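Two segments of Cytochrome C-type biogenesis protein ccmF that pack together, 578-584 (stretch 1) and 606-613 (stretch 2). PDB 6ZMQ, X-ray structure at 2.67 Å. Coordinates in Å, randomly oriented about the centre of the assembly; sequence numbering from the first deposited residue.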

ATOM      1  N   ARG A 578     -18.364 -24.335   9.055  1.00 73.60           N
ATOM      2  CA  ARG A 578     -19.415 -23.798   8.189  1.00 64.19           C
ATOM      3  C   ARG A 578     -18.851 -22.751   7.230  1.00 54.94           C
ATOM      4  O   ARG A 578     -18.876 -21.556   7.541  1.00 67.38           O
ATOM      5  N   LEU A 579     -18.412 -23.186   6.045  1.00 38.88           N
ATOM      6  CA  LEU A 579     -17.970 -22.291   4.975  1.00 42.14           C
ATOM      7  C   LEU A 579     -19.172 -21.683   4.263  1.00 50.49           C
ATOM      8  O   LEU A 579     -20.285 -22.211   4.344  1.00 70.21           O
ATOM      9  N   HIS A 580     -18.960 -20.571   3.546  1.00 53.55           N
ATOM     10  CA  HIS A 580     -20.112 -19.765   3.180  1.00 48.92           C
ATOM     11  C   HIS A 580     -20.229 -19.608   1.666  1.00 54.62           C
ATOM     12  O   HIS A 580     -19.314 -19.949   0.910  1.00 65.74           O
ATOM     13  N   PHE A 581     -21.378 -19.090   1.226  1.00 53.79           N
ATOM     14  CA  PHE A 581     -21.571 -18.770  -0.185  1.00 52.22           C
ATOM     15  C   PHE A 581     -22.649 -17.709  -0.294  1.00 58.55           C
ATOM     16  O   PHE A 581     -23.626 -17.761   0.461  1.00 64.04           O
ATOM     17  N   TYR A 582     -22.523 -16.787  -1.249  1.00 58.68           N
ATOM     18  CA  TYR A 582     -23.619 -15.857  -1.483  1.00 68.69           C
ATOM     19  C   TYR A 582     -24.105 -15.932  -2.918  1.00 81.58           C
ATOM     20  O   TYR A 582     -23.390 -15.485  -3.826  1.00 91.82           O
ATOM     21  N   PRO A 583     -25.486 -16.130  -3.227  1.00 73.82           N
ATOM     22  CA  PRO A 583     -26.485 -15.788  -4.520  1.00 78.17           C
ATOM     23  C   PRO A 583     -26.531 -14.342  -3.959  1.00 90.21           C
ATOM     24  O   PRO A 583     -27.220 -14.156  -3.006  1.00 94.89           O
ATOM     25  N   GLN A 584     -25.671 -13.394  -4.404  1.00 96.95           N
ATOM     26  CA  GLN A 584     -25.761 -12.017  -3.921  1.00 95.42           C
ATOM     27  C   GLN A 584     -26.589 -11.221  -4.927  1.00111.60           C
ATOM     28  O   GLN A 584     -26.214 -11.117  -6.094  1.00121.84           O
ATOM     29  N   LEU A 606      -7.731 -23.581   4.484  1.00 47.98           N
ATOM     30  CA  LEU A 606      -8.766 -22.743   3.877  1.00 47.60           C
ATOM     31  C   LEU A 606      -9.853 -23.589   3.224  1.00 55.54           C
ATOM     32  O   LEU A 606      -9.562 -24.401   2.333  1.00 61.99           O
ATOM     33  N   MET A 607     -11.110 -23.315   3.595  1.00 57.78           N
ATOM     34  CA  MET A 607     -12.263 -24.109   3.189  1.00 43.99           C
ATOM     35  C   MET A 607     -13.195 -23.273   2.323  1.00 54.20           C
ATOM     36  O   MET A 607     -13.650 -22.194   2.746  1.00 64.28           O
ATOM     37  N   ASP A 608     -13.503 -23.823   1.139  1.00 55.13           N
ATOM     38  CA  ASP A 608     -14.097 -23.202  -0.033  1.00 63.27           C
ATOM     39  C   ASP A 608     -15.296 -23.998  -0.526  1.00 67.98           C
ATOM     40  O   ASP A 608     -15.358 -25.220  -0.366  1.00 78.05           O
ATOM     41  N   PHE A 609     -16.234 -23.290  -1.125  1.00 75.52           N
ATOM     42  CA  PHE A 609     -17.500 -23.911  -1.569  1.00 73.42           C
ATOM     43  C   PHE A 609     -17.475 -24.317  -3.044  1.00 80.14           C
ATOM     44  O   PHE A 609     -17.813 -25.464  -3.314  1.00 85.31           O
ATOM     45  N   ASP A 610     -17.088 -23.387  -3.922  1.00 79.50           N
ATOM     46  CA  ASP A 610     -16.960 -23.525  -5.400  1.00 80.17           C
ATOM     47  C   ASP A 610     -18.332 -23.413  -6.053  1.00 93.98           C
ATOM     48  O   ASP A 610     -18.617 -22.361  -6.579  1.00100.70           O
ATOM     49  N   ARG A 611     -19.008 -24.517  -6.278  1.00 91.68           N
ATOM     50  CA  ARG A 611     -20.444 -24.426  -6.585  1.00 93.15           C
ATOM     51  C   ARG A 611     -21.278 -25.193  -5.572  1.00101.71           C
ATOM     52  O   ARG A 611     -20.977 -26.335  -5.259  1.00110.85           O
ATOM     53  N   GLU A 612     -22.261 -24.508  -5.037  1.00 97.50           N
ATOM     54  CA  GLU A 612     -23.284 -25.216  -4.266  1.00101.88           C
ATOM     55  C   GLU A 612     -24.291 -25.508  -5.366  1.00114.04           C
ATOM     56  O   GLU A 612     -24.744 -24.540  -5.971  1.00122.22           O
ATOM     57  N   LYS A 613     -24.538 -26.768  -5.707  1.00120.21           N
ATOM     58  CA  LYS A 613     -25.531 -27.067  -6.728  1.00114.62           C
ATOM     59  C   LYS A 613     -26.867 -27.283  -6.010  1.00118.34           C
ATOM     60  O   LYS A 613     -26.944 -27.194  -4.782  1.00119.22           O
TER

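The two stretches meet mainly where side chains press on the opposing backbone and on each other. No hydrogen bond crosses between them, so the fit rests on how a few apolar groups fill the space beside the opposing backbone. The backbones keep a wide spacing, with CA of L579 6.3 Å from CA of M607 and CA of F581 6.7 Å from CA of F609, and the directions of the two touching parts differ by 35°.

Stretch 1 follows the alternation of an extended chain. L579, F581 and P583 point toward the partner, whereas H580 and Y582 point away. Stretch 2 answers with M607, F609 and E612 pointing toward; D608, D610 and R611 point away, and the run of D610 and R611 breaks the simple in-out rhythm. D610 has a positive phi of 79°, and the chain takes a loop path here.

L579 is the first bump. With chi1 in p and chi2 in t, L579 CD1 reaches the backbone where D608 meets F609, 3.2 Å from D608 O and 3.6 Å from F609 N. L579 CD1 lies 3.9 Å from F609 CB, so it is seated against both main chain and side chain. M607 gives it a lighter neighbor: CB of L579 lies 3.8 Å from M607 O and 4.5 Å from M607 CB, while the end of the methionine leads away.

F581 is the second bump, set against the loop. Its chi1 of -142° lies between wells. The ring edge approaches the backbone, with F581 CZ 3.2 Å from D610 O and F581 CE2 3.8 Å from R611 CA; F581 CE2 is also 3.6 Å from E612 N. One ring thus spans three successive residues of the loop, while F581 CD2 lies 4.1 Å from CB of E612.

F609 fills the space between these two bumps. Its chi1 of -147° is also off the standard wells. CD2 of F581 lies over one face of the F609 ring, 3.4 Å from F609 CG, yet the planes are inclined at 47° with centroids 5.1 Å apart, an oblique meeting. At the edge of the F609 ring, F609 CD2 lies 3.7 Å from H580 O, so H580 contributes its carbonyl while its CA-to-CB bond points away.

The far end is looser: P583 CG only grazes E612 OE1 at 4.5 Å. The rule to read here is interleaving: leucine and phenylalanine from one stretch flank a phenylalanine from the other, and backbone forms much of the surface they fit against.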

ATOM      1  CB  ARG A 578     -20.526 -23.176   9.052  1.00 61.67           C
ATOM      2  CG  ARG A 578     -21.413 -24.118   9.897  1.00 58.73           C
ATOM      3  CD  ARG A 578     -21.704 -23.476  11.255  1.00 53.60           C
ATOM      4  NE  ARG A 578     -22.358 -24.371  12.206  1.00 54.09           N
ATOM      5  CZ  ARG A 578     -23.671 -24.586  12.230  1.00 78.29           C
ATOM      6  NH1 ARG A 578     -24.467 -23.908  11.412  1.00 96.39           N
ATOM      7  NH2 ARG A 578     -24.204 -25.415  13.114  1.00 77.95           N
ATOM      8  CB  LEU A 579     -17.109 -23.038   3.962  1.00 41.99           C
ATOM      9  CG  LEU A 579     -17.791 -24.305   3.451  1.00 48.49           C
ATOM     10  CD1 LEU A 579     -17.352 -24.596   2.076  1.00 65.21           C
ATOM     11  CD2 LEU A 579     -17.446 -25.507   4.325  1.00 43.73           C
ATOM     12  CB  HIS A 580     -19.961 -18.412   3.850  1.00 54.24           C
ATOM     13  CG  HIS A 580     -21.220 -17.833   4.407  1.00 70.52           C
ATOM     14  ND1 HIS A 580     -21.437 -17.737   5.765  1.00 73.01           N
ATOM     15  CD2 HIS A 580     -22.285 -17.245   3.815  1.00 75.49           C
ATOM     16  CE1 HIS A 580     -22.603 -17.159   5.984  1.00 71.06           C
ATOM     17  NE2 HIS A 580     -23.139 -16.853   4.818  1.00 74.79           N
ATOM     18  CB  PHE A 581     -22.016 -19.998  -0.976  1.00 47.15           C
ATOM     19  CG  PHE A 581     -21.428 -20.093  -2.343  1.00 74.43           C
ATOM     20  CD1 PHE A 581     -21.149 -18.957  -3.084  1.00 87.66           C
ATOM     21  CD2 PHE A 581     -21.180 -21.333  -2.902  1.00 88.34           C
ATOM     22  CE1 PHE A 581     -20.610 -19.058  -4.343  1.00 95.61           C
ATOM     23  CE2 PHE A 581     -20.635 -21.437  -4.166  1.00 94.23           C
ATOM     24  CZ  PHE A 581     -20.352 -20.299  -4.893  1.00 96.72           C
ATOM     25  CB  TYR A 582     -23.234 -14.414  -1.188  1.00 63.38           C
ATOM     26  CG  TYR A 582     -22.612 -14.239   0.141  1.00 61.46           C
ATOM     27  CD1 TYR A 582     -23.292 -14.621   1.285  1.00 63.53           C
ATOM     28  CD2 TYR A 582     -21.383 -13.611   0.266  1.00 66.09           C
ATOM     29  CE1 TYR A 582     -22.731 -14.458   2.514  1.00 66.83           C
ATOM     30  CE2 TYR A 582     -20.830 -13.400   1.496  1.00 75.49           C
ATOM     31  CZ  TYR A 582     -21.502 -13.838   2.625  1.00 77.06           C
ATOM     32  OH  TYR A 582     -20.961 -13.655   3.875  1.00 84.89           O
ATOM     33  CB  PRO A 583     -27.555 -16.834  -4.269  1.00 68.47           C
ATOM     34  CG  PRO A 583     -26.783 -17.922  -3.642  1.00 55.17           C
ATOM     35  CD  PRO A 583     -26.242 -17.129  -2.497  1.00 62.91           C
ATOM     36  CB  GLN A 584     -24.369 -11.423  -3.703  1.00 87.44           C
ATOM     37  CG  GLN A 584     -24.348 -10.100  -2.921  1.00 81.59           C
ATOM     38  CD  GLN A 584     -23.334 -10.104  -1.778  1.00 72.83           C
ATOM     39  OE1 GLN A 584     -22.718 -11.128  -1.486  1.00 77.49           O
ATOM     40  NE2 GLN A 584     -23.170  -8.959  -1.124  1.00 61.76           N
ATOM     41  CB  LEU A 606      -8.156 -21.770   2.868  1.00 46.59           C
ATOM     42  CG  LEU A 606      -8.964 -20.727   2.075  1.00 43.75           C
ATOM     43  CD1 LEU A 606      -8.032 -19.593   1.748  1.00 42.86           C
ATOM     44  CD2 LEU A 606      -9.633 -21.183   0.759  1.00 44.50           C
ATOM     45  CB  MET A 607     -12.984 -24.653   4.420  1.00 44.30           C
ATOM     46  CG  MET A 607     -12.585 -26.074   4.747  1.00 55.76           C
ATOM     47  SD  MET A 607     -12.525 -26.272   6.522  1.00 60.44           S
ATOM     48  CE  MET A 607     -11.122 -25.188   6.805  1.00 54.74           C
ATOM     49  CB  ASP A 608     -13.062 -23.129  -1.167  1.00 72.57           C
ATOM     50  CG  ASP A 608     -13.000 -21.785  -1.809  1.00 73.15           C
ATOM     51  OD1 ASP A 608     -13.615 -20.875  -1.249  1.00 74.33           O
ATOM     52  OD2 ASP A 608     -12.327 -21.636  -2.851  1.00 72.81           O
ATOM     53  CB  PHE A 609     -18.627 -22.949  -1.248  1.00 60.88           C
ATOM     54  CG  PHE A 609     -19.876 -23.688  -0.892  1.00 70.38           C
ATOM     55  CD1 PHE A 609     -20.305 -24.732  -1.683  1.00 75.21           C
ATOM     56  CD2 PHE A 609     -20.660 -23.280   0.166  1.00 78.94           C
ATOM     57  CE1 PHE A 609     -21.477 -25.401  -1.387  1.00 77.66           C
ATOM     58  CE2 PHE A 609     -21.832 -23.949   0.459  1.00 84.03           C
ATOM     59  CZ  PHE A 609     -22.234 -25.013  -0.312  1.00 81.37           C
ATOM     60  CB  ASP A 610     -16.001 -24.627  -5.821  1.00 65.70           C
ATOM     61  CG  ASP A 610     -14.583 -24.131  -5.793  1.00 66.04           C
ATOM     62  OD1 ASP A 610     -14.403 -22.970  -5.529  1.00 63.68           O
ATOM     63  OD2 ASP A 610     -13.697 -24.913  -6.053  1.00 77.22           O
ATOM     64  CB  ARG A 611     -20.730 -24.982  -7.973  1.00101.95           C
ATOM     65  CG  ARG A 611     -21.896 -25.955  -8.011  1.00100.43           C
ATOM     66  CD  ARG A 611     -22.221 -26.168  -9.462  1.00 96.84           C
ATOM     67  NE  ARG A 611     -22.549 -24.851  -9.951  1.00 94.94           N
ATOM     68  CZ  ARG A 611     -23.545 -24.153  -9.467  1.00 90.12           C
ATOM     69  NH1 ARG A 611     -23.813 -22.950  -9.938  1.00 86.12           N
ATOM     70  NH2 ARG A 611     -24.269 -24.667  -8.503  1.00 88.57           N
ATOM     71  CB  GLU A 612     -23.990 -24.239  -3.337  1.00101.58           C
ATOM     72  CG  GLU A 612     -25.477 -24.482  -3.249  1.00 84.25           C
ATOM     73  CD  GLU A 612     -26.267 -23.251  -2.901  1.00 62.28           C
ATOM     74  OE1 GLU A 612     -26.397 -22.384  -3.741  1.00 46.48           O
ATOM     75  OE2 GLU A 612     -26.727 -23.182  -1.786  1.00 65.01           O
ATOM     76  CB  LYS A 613     -25.096 -28.259  -7.589  1.00119.28           C
ATOM     77  CG  LYS A 613     -25.550 -28.155  -9.055  1.00110.01           C
ATOM     78  CD  LYS A 613     -25.156 -29.354  -9.909  1.00 93.12           C
ATOM     79  CE  LYS A 613     -23.675 -29.393 -10.249  1.00 78.75           C
ATOM     80  NZ  LYS A 613     -23.396 -29.348 -11.714  1.00 71.77           N
TER